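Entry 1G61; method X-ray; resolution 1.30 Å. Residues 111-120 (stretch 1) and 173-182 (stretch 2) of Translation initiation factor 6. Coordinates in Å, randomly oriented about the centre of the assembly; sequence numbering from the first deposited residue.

Stretch 1 111-120: ILTNDKGALI
Stretch 2 (173-182) EFLKSLFKVE

Stretch 1 is a β-hairpin. Its first strand covers 111-113, Asn114 to Lys116 form the turn, and the chain returns as a strand through Ile120. Leu112 N bonds Leu119 O at 2.9 Å, and Leu119 N bonds Leu112 O at 2.8 Å. Asn114 N to Gly117 O, 3.0 Å, closes the loop end. The strand residues are extended, for example Leu112 at -131/117, Ala118 at -144/145 and Leu119 at -115/137. Asn114 (-119/-155), Asp115 (-90/7) and Lys116 (-126/-19) make the turn.

Stretch 2 is the last part of a helix that begins earlier in the chain; Lys180 is the first residue to leave helical phi/psi, with positive phi (54/49). Val181 is extended (-111/151). The returning strand and the helix run at 131°, 7.8 Å apart at closest approach. In register, Gly117 CA lies 4.8 Å from Phe179 CA.

Gly117 suits this close approach. Its CA makes a CA-H...O contact with Leu178 O at 3.6 Å, and an ideal CB would clash with that oxygen.

Phe179 (chi1 -69°, chi2 124°) is the most covered residue. Its ring edge meets backbone oxygens: CE2 is 3.2 Å from Gly117 O and 3.4 Å from Leu112 O. Its CZ packs 3.7 Å from Leu112 CD2. Leu112 and Leu119 are both t,p and point toward the helix. Leu119 CB lies 3.9 Å from Leu178 CD2, Leu119 CD2 lies 3.9 Å from Leu175 CD2, and Leu119 CD1 meets the Phe174 ring edge at CE2, 4.0 Å. These leucines fill a buried apolar layer.

Polar bonds secure the turn. Asn114, chi1 p, serves both stretches: ND2 donates to Phe179 O (3.0 Å, 173°), while OD1 accepts from Lys116 N at 2.8 Å and Gly117 N at 2.9 Å. Exposed Lys116 (m,t,m,t) extends NZ to Lys180 O at 2.8 Å.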

# COMPACT_ATOMS: atom_id res chain seq x y z
N ILE A 111 -3.18 -6.61 -4.58
CA ILE A 111 -3.07 -5.53 -5.56
C ILE A 111 -1.93 -4.60 -5.16
O ILE A 111 -1.79 -4.27 -3.95
CB ILE A 111 -4.40 -4.75 -5.62
CG1 ILE A 111 -5.55 -5.68 -6.04
CG2 ILE A 111 -4.28 -3.53 -6.55
CD1 ILE A 111 -6.94 -5.05 -5.89
N LEU A 112 -1.19 -4.15 -6.14
CA LEU A 112 -0.07 -3.24 -5.93
C LEU A 112 -0.21 -2.09 -6.92
O LEU A 112 -0.16 -2.36 -8.12
CB LEU A 112 1.22 -4.01 -6.18
CG LEU A 112 2.55 -3.31 -6.06
CD1 LEU A 112 2.84 -2.96 -4.60
CD2 LEU A 112 3.64 -4.22 -6.61
N THR A 113 -0.39 -0.85 -6.47
CA THR A 113 -0.70 0.25 -7.38
C THR A 113 0.02 1.51 -6.99
O THR A 113 0.18 1.82 -5.81
CB THR A 113 -2.21 0.49 -7.44
OG1 THR A 113 -2.52 1.35 -8.56
CG2 THR A 113 -2.80 1.11 -6.16
N ASN A 114 0.39 2.29 -8.03
CA ASN A 114 0.70 3.70 -7.78
C ASN A 114 -0.30 4.51 -8.62
O ASN A 114 -1.40 4.00 -8.95
CB ASN A 114 2.15 4.06 -8.02
CG ASN A 114 2.62 3.86 -9.45
OD1 ASN A 114 1.80 3.58 -10.34
ND2 ASN A 114 3.93 4.01 -9.67
N ASP A 115 0.01 5.75 -8.99
CA ASP A 115 -0.93 6.57 -9.77
C ASP A 115 -0.73 6.38 -11.27
O ASP A 115 -1.39 7.13 -12.02
CB ASP A 115 -0.73 8.06 -9.42
CG ASP A 115 -1.13 8.32 -7.98
OD1 ASP A 115 -1.83 7.51 -7.36
OD2 ASP A 115 -0.71 9.35 -7.40
N LYS A 116 0.12 5.44 -11.68
CA LYS A 116 0.47 5.22 -13.08
C LYS A 116 0.26 3.78 -13.52
O LYS A 116 0.15 3.58 -14.75
CB LYS A 116 1.95 5.64 -13.39
CG LYS A 116 2.13 7.15 -13.15
CD LYS A 116 3.56 7.62 -13.24
CE LYS A 116 4.33 7.31 -11.97
NZ LYS A 116 5.75 7.78 -12.08
N GLY A 117 0.16 2.79 -12.61
CA GLY A 117 0.00 1.38 -13.04
C GLY A 117 -0.32 0.54 -11.80
O GLY A 117 -0.05 0.94 -10.66
N ALA A 118 -0.88 -0.62 -12.10
CA ALA A 118 -1.24 -1.57 -11.03
C ALA A 118 -1.01 -2.99 -11.49
O ALA A 118 -1.23 -3.33 -12.67
CB ALA A 118 -2.72 -1.35 -10.64
N LEU A 119 -0.58 -3.81 -10.52
CA LEU A 119 -0.42 -5.25 -10.71
C LEU A 119 -1.44 -5.94 -9.79
O LEU A 119 -1.60 -5.56 -8.63
CB LEU A 119 1.00 -5.68 -10.35
CG LEU A 119 1.37 -7.12 -10.68
CD1 LEU A 119 1.45 -7.35 -12.20
CD2 LEU A 119 2.72 -7.47 -10.04
N ILE A 120 -2.11 -6.99 -10.30
CA ILE A 120 -3.12 -7.69 -9.49
C ILE A 120 -2.86 -9.18 -9.59
O ILE A 120 -2.47 -9.73 -10.64
CB ILE A 120 -4.57 -7.35 -9.93
CG1 ILE A 120 -4.95 -7.97 -11.29
CG2 ILE A 120 -4.81 -5.85 -9.88
CD1 ILE A 120 -6.41 -7.78 -11.67
N GLU A 173 12.54 -5.31 -14.54
CA GLU A 173 12.32 -4.44 -15.69
C GLU A 173 10.85 -4.30 -16.03
O GLU A 173 10.36 -3.20 -16.33
CB GLU A 173 13.07 -4.92 -16.95
CG GLU A 173 13.10 -3.83 -18.01
CD GLU A 173 13.28 -2.40 -17.54
OE1 GLU A 173 14.34 -2.12 -16.92
OE2 GLU A 173 12.38 -1.53 -17.78
N PHE A 174 10.06 -5.36 -15.98
CA PHE A 174 8.62 -5.31 -16.18
C PHE A 174 7.94 -4.40 -15.18
O PHE A 174 7.09 -3.59 -15.56
CB PHE A 174 8.10 -6.75 -16.08
CG PHE A 174 6.57 -6.81 -16.00
CD1 PHE A 174 5.74 -6.65 -17.10
CD2 PHE A 174 5.99 -7.01 -14.76
CE1 PHE A 174 4.36 -6.71 -16.96
CE2 PHE A 174 4.61 -7.07 -14.65
CZ PHE A 174 3.77 -6.91 -15.74
N LEU A 175 8.28 -4.54 -13.89
CA LEU A 175 7.66 -3.70 -12.86
C LEU A 175 8.02 -2.23 -13.04
O LEU A 175 7.22 -1.31 -12.88
CB LEU A 175 8.09 -4.17 -11.47
CG LEU A 175 7.60 -5.59 -11.14
CD1 LEU A 175 8.31 -6.12 -9.88
CD2 LEU A 175 6.09 -5.72 -11.03
N LYS A 176 9.28 -1.99 -13.38
CA LYS A 176 9.73 -0.61 -13.59
C LYS A 176 8.92 0.02 -14.69
O LYS A 176 8.51 1.19 -14.61
CB LYS A 176 11.23 -0.63 -13.85
CG LYS A 176 11.83 0.75 -13.90
CD LYS A 176 13.34 0.59 -14.15
CE LYS A 176 13.98 1.96 -13.99
NZ LYS A 176 15.28 1.94 -14.70
N SER A 177 8.66 -0.73 -15.76
CA SER A 177 7.90 -0.25 -16.90
C SER A 177 6.44 -0.07 -16.53
O SER A 177 5.80 0.95 -16.84
CB SER A 177 8.08 -1.26 -18.07
OG SER A 177 7.24 -0.91 -19.13
N LEU A 178 5.83 -1.05 -15.82
CA LEU A 178 4.42 -1.00 -15.45
C LEU A 178 4.11 0.21 -14.57
O LEU A 178 3.10 0.89 -14.72
CB LEU A 178 4.00 -2.29 -14.72
CG LEU A 178 2.58 -2.34 -14.17
CD1 LEU A 178 1.54 -2.16 -15.26
CD2 LEU A 178 2.40 -3.67 -13.42
N PHE A 179 5.00 0.49 -13.62
CA PHE A 179 4.76 1.52 -12.63
C PHE A 179 5.38 2.85 -13.05
O PHE A 179 5.14 3.88 -12.37
CB PHE A 179 5.34 1.05 -11.27
CG PHE A 179 4.55 -0.10 -10.69
CD1 PHE A 179 5.17 -1.30 -10.37
CD2 PHE A 179 3.17 0.04 -10.47
CE1 PHE A 179 4.43 -2.34 -9.81
CE2 PHE A 179 2.44 -1.00 -9.91
CZ PHE A 179 3.07 -2.18 -9.60
N LYS A 180 6.13 2.87 -14.16
CA LYS A 180 6.73 4.09 -14.72
C LYS A 180 7.56 4.81 -13.68
O LYS A 180 7.45 6.02 -13.48
CB LYS A 180 5.66 5.00 -15.30
CG LYS A 180 4.94 4.51 -16.51
CD LYS A 180 5.98 4.17 -17.55
CE LYS A 180 5.43 3.47 -18.78
NZ LYS A 180 6.45 2.45 -19.20
N VAL A 181 8.43 4.05 -13.00
CA VAL A 181 9.31 4.60 -11.96
C VAL A 181 10.77 4.61 -12.41
O VAL A 181 11.20 3.77 -13.20
CB VAL A 181 9.20 3.84 -10.62
CG1 VAL A 181 7.81 4.11 -10.05
CG2 VAL A 181 9.40 2.34 -10.77
N GLU A 182 11.54 5.57 -11.90
CA GLU A 182 12.95 5.63 -12.32
C GLU A 182 13.80 4.91 -11.30
O GLU A 182 14.96 4.59 -11.59
CB GLU A 182 13.47 7.05 -12.49
CG GLU A 182 12.77 7.90 -13.52
CD GLU A 182 12.82 7.44 -14.95
OE1 GLU A 182 13.68 6.63 -15.38
OE2 GLU A 182 11.96 7.90 -15.73